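Local coordinates for protein maleylacetate reductase (Agrobacterium tumefaciens, PDB 3HL0) that reduces maleylacetate to 3-oxoadipate, probably with NADH, as an NAD-binding member of the iron-containing alcohol dehydrogenase family probably active in gamma-resorcylate breakdown, at residues H70-V73 against E74-K77; T100-G103 against K104-L108; T230-A234 against V235-L239; H241-C244 against H245-G249; A268-E271 against E272-N276. All coordinates share one frame; numbering follows the deposited sequence. Where two conformers were deposited one is given.

Interaction 1. Residues H70-V73 against E74-K77; sequences HTPV and EVTK
Pro72 O, at the start of helix 73-85, takes a nearly straight bond from Thr76 N (3.2 Å, 167°) and a weak one from Val75 N. This is a helix N-terminus with proline at the N-cap position. Thr76 N lies in the carbonyl plane of Pro72. One residue on, Lys77 N bonds to Val73 O at 2.8 Å and continues the helix. Two waters join the loop to the hydroxyl of Thr76. One takes a hydrogen bond from Thr76 OG1 at 2.7 Å and donates to Thr71 O. The other donates to both Thr76 OG1 and Pro72 O, so Pro72 O gains a further donor. The Thr76 hydroxyl lies beside its own backbone N (chi1 -66°), which turns it back to the waters and the loop. Thr76 OG1 also lies 4.0 Å from Thr71 CG2. Thr71 and Thr76 both pack on helix 97-110, and the side chain of Thr71 is about 5 Å from the bound NAD. Pro72 packs on Pro43 of the second subunit. Within the helix Lys77 reaches back to Glu74 in a salt bridge, Lys77 NZ to Glu74 OE2 3.2 Å, approaching from above the carboxylate plane. On the loop side, the ring of Pro72 lays Pro72 CG against Val75 CG2 at 3.9 Å.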
loop_
_atom_site.group_PDB
_atom_site.type_symbol
_atom_site.label_atom_id
_atom_site.label_comp_id
_atom_site.label_asym_id
_atom_site.label_seq_id
_atom_site.Cartn_x
_atom_site.Cartn_y
_atom_site.Cartn_z
ATOM N N HIS A 70 7.667 4.952 4.377
ATOM C CA HIS A 70 8.038 5.920 5.418
ATOM C C HIS A 70 9.521 5.890 5.773
ATOM O O HIS A 70 9.910 6.462 6.793
ATOM C CB HIS A 70 7.183 5.737 6.692
ATOM C CG HIS A 70 5.717 5.585 6.421
ATOM N ND1 HIS A 70 4.985 6.533 5.738
ATOM C CD2 HIS A 70 4.840 4.609 6.770
ATOM C CE1 HIS A 70 3.725 6.140 5.656
ATOM N NE2 HIS A 70 3.611 4.977 6.275
ATOM N N THR A 71 10.330 5.238 4.932
ATOM C CA THR A 71 11.803 5.300 5.003
ATOM C C THR A 71 12.294 5.067 6.459
ATOM O O THR A 71 12.948 5.919 7.057
ATOM C CB THR A 71 12.347 6.632 4.384
ATOM O OG1 THR A 71 11.582 6.964 3.203
ATOM C CG2 THR A 71 13.811 6.517 3.980
ATOM N N PRO A 72 11.999 3.886 7.017
ATOM C CA PRO A 72 12.437 3.641 8.408
ATOM C C PRO A 72 13.971 3.482 8.502
ATOM O O PRO A 72 14.596 2.881 7.635
ATOM C CB PRO A 72 11.686 2.358 8.799
ATOM C CG PRO A 72 11.212 1.734 7.510
ATOM C CD PRO A 72 11.355 2.718 6.392
ATOM N N VAL A 73 14.560 4.049 9.547
ATOM C CA VAL A 73 16.017 4.079 9.690
ATOM C C VAL A 73 16.691 2.694 9.687
ATOM O O VAL A 73 17.816 2.549 9.197
ATOM C CB VAL A 73 16.416 4.960 10.928
ATOM C CG1 VAL A 73 17.899 4.903 11.211
ATOM C CG2 VAL A 73 15.984 6.402 10.701
ATOM N N GLU A 74 16.020 1.665 10.208
ATOM C CA GLU A 74 16.639 0.335 10.235
ATOM C C GLU A 74 16.796 -0.275 8.849
ATOM O O GLU A 74 17.806 -0.911 8.577
ATOM C CB GLU A 74 15.983 -0.623 11.230
ATOM C CG GLU A 74 16.172 -0.183 12.684
ATOM C CD GLU A 74 17.651 -0.053 13.116
ATOM O OE1 GLU A 74 18.457 -0.958 12.813
ATOM O OE2 GLU A 74 18.006 0.951 13.782
ATOM N N VAL A 75 15.832 -0.008 7.955
ATOM C CA VAL A 75 15.971 -0.411 6.570
ATOM C C VAL A 75 17.098 0.381 5.888
ATOM O O VAL A 75 17.923 -0.182 5.153
ATOM C CB VAL A 75 14.636 -0.238 5.796
ATOM C CG1 VAL A 75 14.836 -0.485 4.285
ATOM C CG2 VAL A 75 13.587 -1.182 6.356
ATOM N N THR A 76 17.149 1.685 6.133
ATOM C CA THR A 76 18.237 2.484 5.570
ATOM C C THR A 76 19.608 1.960 6.027
ATOM O O THR A 76 20.534 1.848 5.226
ATOM C CB THR A 76 18.088 3.942 5.956
ATOM O OG1 THR A 76 16.899 4.437 5.330
ATOM C CG2 THR A 76 19.316 4.771 5.496
ATOM N N LYS A 77 19.740 1.633 7.305
ATOM C CA LYS A 77 21.030 1.065 7.794
ATOM C C LYS A 77 21.450 -0.177 7.027
ATOM O O LYS A 77 22.612 -0.296 6.611
ATOM C CB LYS A 77 20.953 0.778 9.286
ATOM C CG LYS A 77 20.938 2.067 10.075
ATOM C CD LYS A 77 20.923 1.810 11.565
ATOM C CE LYS A 77 20.893 3.123 12.340
ATOM N NZ LYS A 77 19.492 3.483 12.615
HETATM O O HOH W 1 15.857 6.294 7.036
HETATM O O HOH W 2 14.427 3.188 4.823
#

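Interaction 2. Residues T100-G103 against K104-L108; sequences TGLG and KAIAL
Four backbone hydrogen bonds join residues 100-103 to the next turn of helix 97-110. Lys104 N binds Thr100 O, Ala105 N binds Gly101 O, Ile106 N binds Leu102 O and Ala107 N binds Gly103 O, each at 2.9 Å. The four bonds are closely alike.

The apolar contacts follow the same spacing. Leu102 CG meets Ile106 CD1 at 4.0 Å, the two side chains slanting across one another. The Ile106 CG1 branch lies beside its backbone N (chi1 -67°), which brings Ile106 CG1 to 3.3 Å from Leu102 O and CD1 back to the leucine. Both residues touch Ala79 of helix 73-85. Ala105 CB rests near Gly101 O at 3.6 Å.

Lys104 brings the charge. Its chain runs extended beyond CG and passes back along the previous turn, with Lys104 CG 3.4 Å from Thr100 O and Lys104 CE 4.1 Å from Thr100 CG2. The ammonium group ends on three backbone carbonyls, those of Ser124, Thr127 and Ile129. Three acceptors would hold this buried charge and fix its direction. Thr100 OG1 is bonded to Gly96 O.

Lys104 belongs to the NAD pocket and touches the cofactor. The helix connects parallel strands 90-95 and 113-118, a beta-alpha-beta unit of the Rossmann-like nucleotide-binding domain in this dehydrogenase family.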
loop_
_atom_site.group_PDB
_atom_site.type_symbol
_atom_site.label_atom_id
_atom_site.label_comp_id
_atom_site.label_asym_id
_atom_site.label_seq_id
_atom_site.Cartn_x
_atom_site.Cartn_y
_atom_site.Cartn_z
ATOM N N THR A 100 12.593 6.764 -3.888
ATOM C CA THR A 100 13.400 7.982 -3.906
ATOM C C THR A 100 13.859 8.332 -2.513
ATOM O O THR A 100 15.049 8.705 -2.328
ATOM C CB THR A 100 12.603 9.152 -4.516
ATOM O OG1 THR A 100 12.166 8.725 -5.802
ATOM C CG2 THR A 100 13.514 10.404 -4.643
ATOM N N GLY A 101 12.966 8.182 -1.518
ATOM C CA GLY A 101 13.331 8.493 -0.123
ATOM C C GLY A 101 14.464 7.587 0.399
ATOM O O GLY A 101 15.390 8.055 1.047
ATOM N N LEU A 102 14.433 6.303 0.049
ATOM C CA LEU A 102 15.533 5.401 0.441
ATOM C C LEU A 102 16.866 5.863 -0.171
ATOM O O LEU A 102 17.891 5.920 0.520
ATOM C CB LEU A 102 15.197 3.928 0.086
ATOM C CG LEU A 102 16.373 2.983 0.421
ATOM C CD1 LEU A 102 16.716 2.986 1.936
ATOM C CD2 LEU A 102 16.077 1.541 -0.088
ATOM N N GLY A 103 16.854 6.222 -1.454
ATOM C CA GLY A 103 18.089 6.704 -2.096
ATOM C C GLY A 103 18.603 7.972 -1.444
ATOM O O GLY A 103 19.826 8.161 -1.290
ATOM N N LYS A 104 17.665 8.846 -1.054
ATOM C CA LYS A 104 18.043 10.078 -0.378
ATOM C C LYS A 104 18.655 9.777 0.986
ATOM O O LYS A 104 19.644 10.420 1.384
ATOM C CB LYS A 104 16.834 11.000 -0.219
ATOM C CG LYS A 104 16.383 11.723 -1.488
ATOM C CD LYS A 104 15.029 12.402 -1.262
ATOM C CE LYS A 104 14.843 13.531 -2.291
ATOM N NZ LYS A 104 13.564 14.292 -2.004
ATOM N N ALA A 105 18.073 8.829 1.717
ATOM C CA ALA A 105 18.581 8.484 3.047
ATOM C C ALA A 105 19.959 7.836 2.967
ATOM O O ALA A 105 20.771 8.017 3.884
ATOM C CB ALA A 105 17.596 7.568 3.792
ATOM N N ILE A 106 20.206 7.061 1.909
ATOM C CA ILE A 106 21.537 6.471 1.674
ATOM C C ILE A 106 22.514 7.603 1.322
ATOM O O ILE A 106 23.599 7.659 1.864
ATOM C CB ILE A 106 21.496 5.403 0.537
ATOM C CG1 ILE A 106 20.683 4.193 0.980
ATOM C CG2 ILE A 106 22.918 4.998 0.096
ATOM C CD1 ILE A 106 20.283 3.267 -0.197
ATOM N N ALA A 107 22.115 8.526 0.448
ATOM C CA ALA A 107 22.964 9.676 0.112
ATOM C C ALA A 107 23.327 10.503 1.353
ATOM O O ALA A 107 24.491 10.946 1.486
ATOM C CB ALA A 107 22.272 10.563 -0.941
ATOM N N LEU A 108 22.375 10.701 2.256
ATOM C CA LEU A 108 22.664 11.456 3.498
ATOM C C LEU A 108 23.833 10.856 4.284
ATOM O O LEU A 108 24.621 11.577 4.900
ATOM C CB LEU A 108 21.417 11.552 4.395
ATOM C CG LEU A 108 21.513 12.255 5.748
ATOM C CD1 LEU A 108 21.772 13.750 5.545
ATOM C CD2 LEU A 108 20.205 12.065 6.473
#

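Interaction 3. Residues T230-A234 against V235-L239; sequences TVLGA and VGMSL
Val231 O receives two backbone donors at the end of helix 215-234. Val235 N reaches Val231 O at 3.1 Å in a nearly straight bond of 168°, and Ala234 N, from within residues 230-234, reaches the same Val231 O at 3.1 Å as well. The chain then leaves helical geometry at Val235 and runs extended toward helix 239-251. A water closes the same corner. It donates to Leu232 O and to Val235 O, the latter at 2.7 Å, and so bridges the last turn to the outgoing chain.

The main apolar contact is between Leu232 and the selenomethionine Met237. Leu232 CD1 sits 3.5 Å from Met237 CG, which is tight for two carbons, and 3.9 Å from Met237 SE. The two side chains meet at about a right angle. Met237 bends at chi2 (-67°) and again at chi3, which folds its end back toward the last turn, so that Met237 CE comes 4.0 Å from Val231 O. Val235 turns one methyl to the same carbonyl: Val235 CG2 lies 3.5 Å from Val231 O. Val235 CG1 instead lies against the Ala234 peptide and reaches Ala234 CB at 4.0 Å.

Helices 163-180 and 188-210 pack on Val231 and Val235. Asp185 takes a hydrogen bond from Gly236 N, and Glu179 takes one from Ser238 N. Leu232 also touches the bound NAD. The chemistry is thus split: backbone and water bonds end the helix, while apolar contact between Leu232 and Met237 ties the outgoing chain to a residue that lines the cofactor pocket.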
loop_
_atom_site.group_PDB
_atom_site.type_symbol
_atom_site.label_atom_id
_atom_site.label_comp_id
_atom_site.label_asym_id
_atom_site.label_seq_id
_atom_site.Cartn_x
_atom_site.Cartn_y
_atom_site.Cartn_z
ATOM N N THR A 230 9.212 20.299 -8.847
ATOM C CA THR A 230 10.246 21.335 -8.889
ATOM C C THR A 230 9.817 22.477 -7.978
ATOM O O THR A 230 10.629 22.990 -7.205
ATOM C CB THR A 230 10.507 21.804 -10.307
ATOM O OG1 THR A 230 10.984 20.681 -11.082
ATOM C CG2 THR A 230 11.570 22.917 -10.329
ATOM N N VAL A 231 8.544 22.840 -8.029
ATOM C CA VAL A 231 8.145 23.953 -7.159
ATOM C C VAL A 231 8.021 23.550 -5.693
ATOM O O VAL A 231 8.322 24.372 -4.819
ATOM C CB VAL A 231 6.903 24.705 -7.683
ATOM C CG1 VAL A 231 7.171 25.187 -9.119
ATOM C CG2 VAL A 231 5.626 23.808 -7.642
ATOM N N LEU A 232 7.686 22.285 -5.422
ATOM C CA LEU A 232 7.802 21.745 -4.033
ATOM C C LEU A 232 9.235 21.917 -3.528
ATOM O O LEU A 232 9.472 22.216 -2.324
ATOM C CB LEU A 232 7.431 20.256 -3.996
ATOM C CG LEU A 232 7.649 19.573 -2.641
ATOM C CD1 LEU A 232 6.835 20.218 -1.494
ATOM C CD2 LEU A 232 7.272 18.076 -2.763
ATOM N N GLY A 233 10.195 21.707 -4.435
ATOM C CA GLY A 233 11.605 21.849 -4.095
ATOM C C GLY A 233 12.028 23.272 -3.824
ATOM O O GLY A 233 12.915 23.463 -2.991
ATOM N N ALA A 234 11.353 24.250 -4.445
ATOM C CA ALA A 234 11.845 25.648 -4.587
ATOM C C ALA A 234 11.256 26.601 -3.552
ATOM O O ALA A 234 11.956 27.491 -3.046
ATOM C CB ALA A 234 11.508 26.189 -5.941
ATOM N N VAL A 235 9.950 26.482 -3.293
ATOM C CA VAL A 235 9.278 27.473 -2.456
ATOM C C VAL A 235 8.578 26.803 -1.263
ATOM O O VAL A 235 8.473 25.563 -1.205
ATOM C CB VAL A 235 8.315 28.389 -3.280
ATOM C CG1 VAL A 235 9.115 29.068 -4.423
ATOM C CG2 VAL A 235 7.128 27.578 -3.904
ATOM N N GLY A 236 8.133 27.598 -0.307
ATOM C CA GLY A 236 7.597 27.043 0.915
ATOM C C GLY A 236 6.138 26.614 0.732
ATOM O O GLY A 236 5.318 27.352 0.190
HETATM N N MSE A 237 5.821 25.426 1.237
HETATM C CA MSE A 237 4.439 24.991 1.285
HETATM C C MSE A 237 3.762 25.570 2.554
HETATM O O MSE A 237 4.364 26.382 3.299
HETATM C CB MSE A 237 4.412 23.456 1.277
HETATM C CG MSE A 237 5.097 22.820 0.054
HETATM SE SE MSE A 237 4.219 23.139 -1.642
HETATM C CE MSE A 237 5.250 24.696 -2.256
ATOM N N SER A 238 2.506 25.211 2.798
ATOM C CA SER A 238 1.750 25.861 3.855
ATOM C C SER A 238 0.717 24.868 4.384
ATOM O O SER A 238 1.035 23.678 4.493
ATOM C CB SER A 238 1.153 27.199 3.343
ATOM O OG SER A 238 0.514 27.856 4.440
ATOM N N LEU A 239 -0.497 25.336 4.637
ATOM C CA LEU A 239 -1.516 24.542 5.312
ATOM C C LEU A 239 -1.705 23.137 4.708
ATOM O O LEU A 239 -1.791 22.138 5.430
ATOM C CB LEU A 239 -2.844 25.300 5.270
ATOM C CG LEU A 239 -4.084 24.496 5.669
ATOM C CD1 LEU A 239 -3.991 24.077 7.131
ATOM C CD2 LEU A 239 -5.348 25.325 5.380
HETATM O O HOH W 3 8.983 23.161 -0.059
#

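Interaction 4. Residues H241-C244 against H245-G249; sequences HKLC and HTLGG
His245 packs its CB against the carbonyls of the preceding turn, with His245 CB 3.5 Å from His241 O and 3.6 Å from Lys242 O. His245 N bonds to His241 O at 3.0 Å. In the conformer given, CG stands opposite the backbone N about the first bond (chi1 -177°), which carries the end of the side chain away from the preceding turn. A water donates to Lys242 O at 2.9 Å. In the same conformer His245 ND1 lies 3.3 Å from this water, a link that remains doubtful. Lys242 O takes a backbone bond from Thr246 N too, so this carbonyl serves both the helix and the water. The side chain of His245 is about 7 Å from the bound NAD.

Cys244 holds SG beside its backbone N (chi1 -72°), and its side chain packs on His259 and Leu262 of helix 255-271. Cys244 O faces the next turn and accepts from Gly248 N at 2.8 Å.

Leu243 carries the apolar side. Leu243 CD1 meets Leu247 CD1 at 3.8 Å, with the two side chains lying side by side and pointing the same way. Between their backbones, Leu247 N gives Leu243 O an almost straight bond (178°). Both leucines also touch Leu262, and helix 316-323 packs against them through Ala323 and Met319.

At the start of the segment, His241 is tied by its ring nitrogens to Glu179 and His176. The whole is an amphipathic helix in the all-helical C-terminal domain of iron-containing alcohol dehydrogenases, with leucines toward neighbouring helices and His245 on the exposed side.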
loop_
_atom_site.group_PDB
_atom_site.type_symbol
_atom_site.label_atom_id
_atom_site.label_comp_id
_atom_site.label_asym_id
_atom_site.label_seq_id
_atom_site.Cartn_x
_atom_site.Cartn_y
_atom_site.Cartn_z
ATOM N N HIS A 241 0.206 21.028 2.916
ATOM C CA HIS A 241 1.240 19.992 3.163
ATOM C C HIS A 241 1.431 19.771 4.675
ATOM O O HIS A 241 1.680 18.645 5.083
ATOM C CB HIS A 241 2.551 20.347 2.428
ATOM C CG HIS A 241 2.437 20.270 0.929
ATOM N ND1 HIS A 241 1.750 21.212 0.191
ATOM C CD2 HIS A 241 2.922 19.368 0.042
ATOM C CE1 HIS A 241 1.810 20.883 -1.096
ATOM N NE2 HIS A 241 2.502 19.759 -1.213
ATOM N N LYS A 242 1.330 20.824 5.483
ATOM C CA LYS A 242 1.453 20.660 6.957
ATOM C C LYS A 242 0.359 19.764 7.514
ATOM O O LYS A 242 0.643 18.831 8.276
ATOM C CB LYS A 242 1.449 22.013 7.634
ATOM C CG LYS A 242 2.712 22.837 7.295
ATOM C CD LYS A 242 3.910 22.406 8.136
ATOM C CE LYS A 242 4.981 23.484 8.179
ATOM N NZ LYS A 242 5.756 23.543 6.894
ATOM N N LEU A 243 -0.873 20.001 7.080
ATOM C CA LEU A 243 -2.008 19.210 7.567
ATOM C C LEU A 243 -1.892 17.764 7.111
ATOM O O LEU A 243 -2.200 16.857 7.890
ATOM C CB LEU A 243 -3.334 19.848 7.167
ATOM C CG LEU A 243 -4.616 19.221 7.714
ATOM C CD1 LEU A 243 -4.538 19.328 9.269
ATOM C CD2 LEU A 243 -5.815 19.974 7.164
ATOM N N CYS A 244 -1.458 17.514 5.870
ATOM C CA CYS A 244 -1.322 16.139 5.414
ATOM C C CYS A 244 -0.251 15.425 6.245
ATOM O O CYS A 244 -0.406 14.262 6.611
ATOM C CB CYS A 244 -0.913 16.062 3.944
ATOM S SG CYS A 244 -2.226 16.513 2.798
ATOM N N HIS A 245 0.831 16.131 6.553
ATOM C CA HIS A 245 1.879 15.532 7.365
ATOM C C HIS A 245 1.370 15.222 8.777
ATOM O O HIS A 245 1.669 14.149 9.312
ATOM C CB HIS A 245 3.124 16.431 7.407
ATOM C CG HIS A 245 4.272 15.846 8.176
ATOM N ND1 HIS A 245 4.483 16.103 9.513
ATOM C CD2 HIS A 245 5.280 15.030 7.785
ATOM C CE1 HIS A 245 5.562 15.454 9.921
ATOM N NE2 HIS A 245 6.063 14.795 8.892
ATOM N N THR A 246 0.592 16.124 9.360
ATOM C CA THR A 246 0.025 15.903 10.714
ATOM C C THR A 246 -0.901 14.704 10.721
ATOM O O THR A 246 -0.770 13.800 11.555
ATOM C CB THR A 246 -0.772 17.124 11.187
ATOM O OG1 THR A 246 0.143 18.200 11.322
ATOM C CG2 THR A 246 -1.481 16.841 12.493
ATOM N N LEU A 247 -1.867 14.677 9.814
ATOM C CA LEU A 247 -2.804 13.546 9.785
ATOM C C LEU A 247 -2.124 12.260 9.400
ATOM O O LEU A 247 -2.397 11.184 9.970
ATOM C CB LEU A 247 -3.907 13.828 8.752
ATOM C CG LEU A 247 -5.246 14.353 9.224
ATOM C CD1 LEU A 247 -5.124 15.641 10.035
ATOM C CD2 LEU A 247 -6.145 14.547 8.005
ATOM N N GLY A 248 -1.260 12.350 8.396
ATOM C CA GLY A 248 -0.532 11.197 7.891
ATOM C C GLY A 248 0.287 10.556 8.973
ATOM O O GLY A 248 0.221 9.333 9.178
ATOM N N GLY A 249 1.033 11.371 9.699
ATOM C CA GLY A 249 1.881 10.922 10.774
ATOM C C GLY A 249 1.193 10.399 12.020
ATOM O O GLY A 249 1.660 9.416 12.603
HETATM O O HOH W 4 3.108 19.070 9.759
#

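Interaction 5. Residues A268-E271 against E272-N276; sequences AYVE and EAAPN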
loop_
_atom_site.group_PDB
_atom_site.type_symbol
_atom_site.label_atom_id
_atom_site.label_comp_id
_atom_site.label_asym_id
_atom_site.label_seq_id
_atom_site.Cartn_x
_atom_site.Cartn_y
_atom_site.Cartn_z
ATOM N N ALA A 268 -9.660 25.645 -0.614
ATOM C CA ALA A 268 -10.796 26.517 -0.273
ATOM C C ALA A 268 -10.540 27.392 0.948
ATOM O O ALA A 268 -11.005 28.569 0.968
ATOM C CB ALA A 268 -12.095 25.690 -0.064
ATOM N N TYR A 269 -9.853 26.871 1.958
ATOM C CA TYR A 269 -9.542 27.651 3.175
ATOM C C TYR A 269 -8.690 28.861 2.767
ATOM O O TYR A 269 -9.020 29.997 3.135
ATOM C CB TYR A 269 -8.751 26.804 4.146
ATOM C CG TYR A 269 -8.413 27.422 5.483
ATOM C CD1 TYR A 269 -9.203 27.124 6.612
ATOM C CD2 TYR A 269 -7.260 28.196 5.657
ATOM C CE1 TYR A 269 -8.861 27.625 7.898
ATOM C CE2 TYR A 269 -6.910 28.724 6.935
ATOM C CZ TYR A 269 -7.732 28.425 8.046
ATOM O OH TYR A 269 -7.445 28.925 9.303
ATOM N N VAL A 270 -7.637 28.631 1.963
ATOM C CA VAL A 270 -6.724 29.729 1.590
ATOM C C VAL A 270 -7.359 30.676 0.580
ATOM O O VAL A 270 -7.077 31.877 0.602
ATOM C CB VAL A 270 -5.358 29.177 1.080
ATOM C CG1 VAL A 270 -4.390 30.322 0.674
ATOM C CG2 VAL A 270 -4.778 28.319 2.224
ATOM N N GLU A 271 -8.223 30.152 -0.277
ATOM C CA GLU A 271 -8.828 30.948 -1.357
ATOM C C GLU A 271 -9.620 32.129 -0.805
ATOM O O GLU A 271 -9.666 33.174 -1.483
ATOM C CB GLU A 271 -9.698 30.045 -2.224
ATOM C CG GLU A 271 -10.208 30.637 -3.487
ATOM C CD GLU A 271 -11.040 29.632 -4.306
ATOM O OE1 GLU A 271 -11.379 28.495 -3.800
ATOM O OE2 GLU A 271 -11.350 29.978 -5.474
ATOM N N GLU A 272 -10.165 32.002 0.409
ATOM C CA GLU A 272 -10.851 33.150 1.045
ATOM C C GLU A 272 -9.875 34.332 1.179
ATOM O O GLU A 272 -10.271 35.505 1.090
ATOM C CB GLU A 272 -11.386 32.767 2.425
ATOM C CG GLU A 272 -12.337 31.584 2.478
ATOM C CD GLU A 272 -13.269 31.632 3.711
ATOM O OE1 GLU A 272 -13.235 32.642 4.452
ATOM O OE2 GLU A 272 -14.035 30.653 3.931
ATOM N N ALA A 273 -8.587 34.047 1.361
ATOM C CA ALA A 273 -7.546 35.077 1.552
ATOM C C ALA A 273 -6.625 35.349 0.370
ATOM O O ALA A 273 -5.960 36.397 0.332
ATOM C CB ALA A 273 -6.698 34.727 2.784
ATOM N N ALA A 274 -6.554 34.443 -0.594
ATOM C CA ALA A 274 -5.627 34.546 -1.700
ATOM C C ALA A 274 -6.332 34.390 -3.001
ATOM O O ALA A 274 -5.914 33.631 -3.851
ATOM C CB ALA A 274 -4.452 33.518 -1.558
ATOM N N PRO A 275 -7.439 35.141 -3.185
ATOM C CA PRO A 275 -8.234 34.922 -4.370
ATOM C C PRO A 275 -7.480 35.217 -5.694
ATOM O O PRO A 275 -7.695 34.507 -6.679
ATOM C CB PRO A 275 -9.418 35.889 -4.149
ATOM C CG PRO A 275 -8.813 37.038 -3.479
ATOM C CD PRO A 275 -7.890 36.331 -2.441
ATOM N N ASN A 276 -6.604 36.233 -5.724
ATOM C CA ASN A 276 -5.946 36.550 -6.959
ATOM C C ASN A 276 -4.820 35.561 -7.251
ATOM O O ASN A 276 -4.604 35.196 -8.388
ATOM C CB ASN A 276 -5.381 37.973 -6.898
ATOM C CG ASN A 276 -6.484 39.022 -6.797
ATOM O OD1 ASN A 276 -7.534 38.906 -7.444
ATOM N ND2 ASN A 276 -6.260 40.025 -5.974
#
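The contact is the C-terminal end of helix 255-271, where the chain turns off toward helix 279-285. Val270 O takes two backbone donors here. Ala273 N reaches Val270 O at 2.8 Å from above the carbonyl plane, with a bent angle of 142°. Ala274 N comes to Val270 O at 2.9 Å and lies in that plane. The chain wraps round this carbonyl before Pro275, which has no N-H to give. Pro275 CD instead rests 3.7 Å from Glu271 O.

Glu272 folds back along the helix. Its CG lies beside its own backbone N (chi1 -57°), which sets Glu272 CG 3.6 Å from Ala268 O and near Tyr269 O. Its carboxylate makes a long, weak ion pair with Arg332. Glu271 is extended, and its two oxygens accept from the backbone N-H groups of Ala289 and Gly290, at the start of helix 289-300. Tyr269 bonds through OH to Pro333 O and Glu335 N, and its ring meets Arg332 in a cation-pi contact. Beside the bonds to its carbonyl, Val270 CG1 touches Ala274 CB at 3.9 Å.

Overall arrangement
Interactions 1 and 2 lie in the N-terminal nucleotide-binding domain and touch: Thr71 and Thr76 pack on the helix of interaction 2. Interactions 3, 4 and 5 lie in the helical C-terminal domain. Residues 230-239 touch both neighbours, through Leu232 to His241 and Leu239 to Tyr269. Interaction 2 is fully buried, and the others are partly so. Interaction 5 lies farthest out, its centre about 23 Å from the centre of the chain, and away from the annotated sites. Mid-helix contacts 2 and 4 show regular backbone bonds. Helix ends 1, 3 and 5 instead share one carbonyl between donors, with bridging waters in 1 and 3. Lys104 and Leu232 approach NAD from different domains.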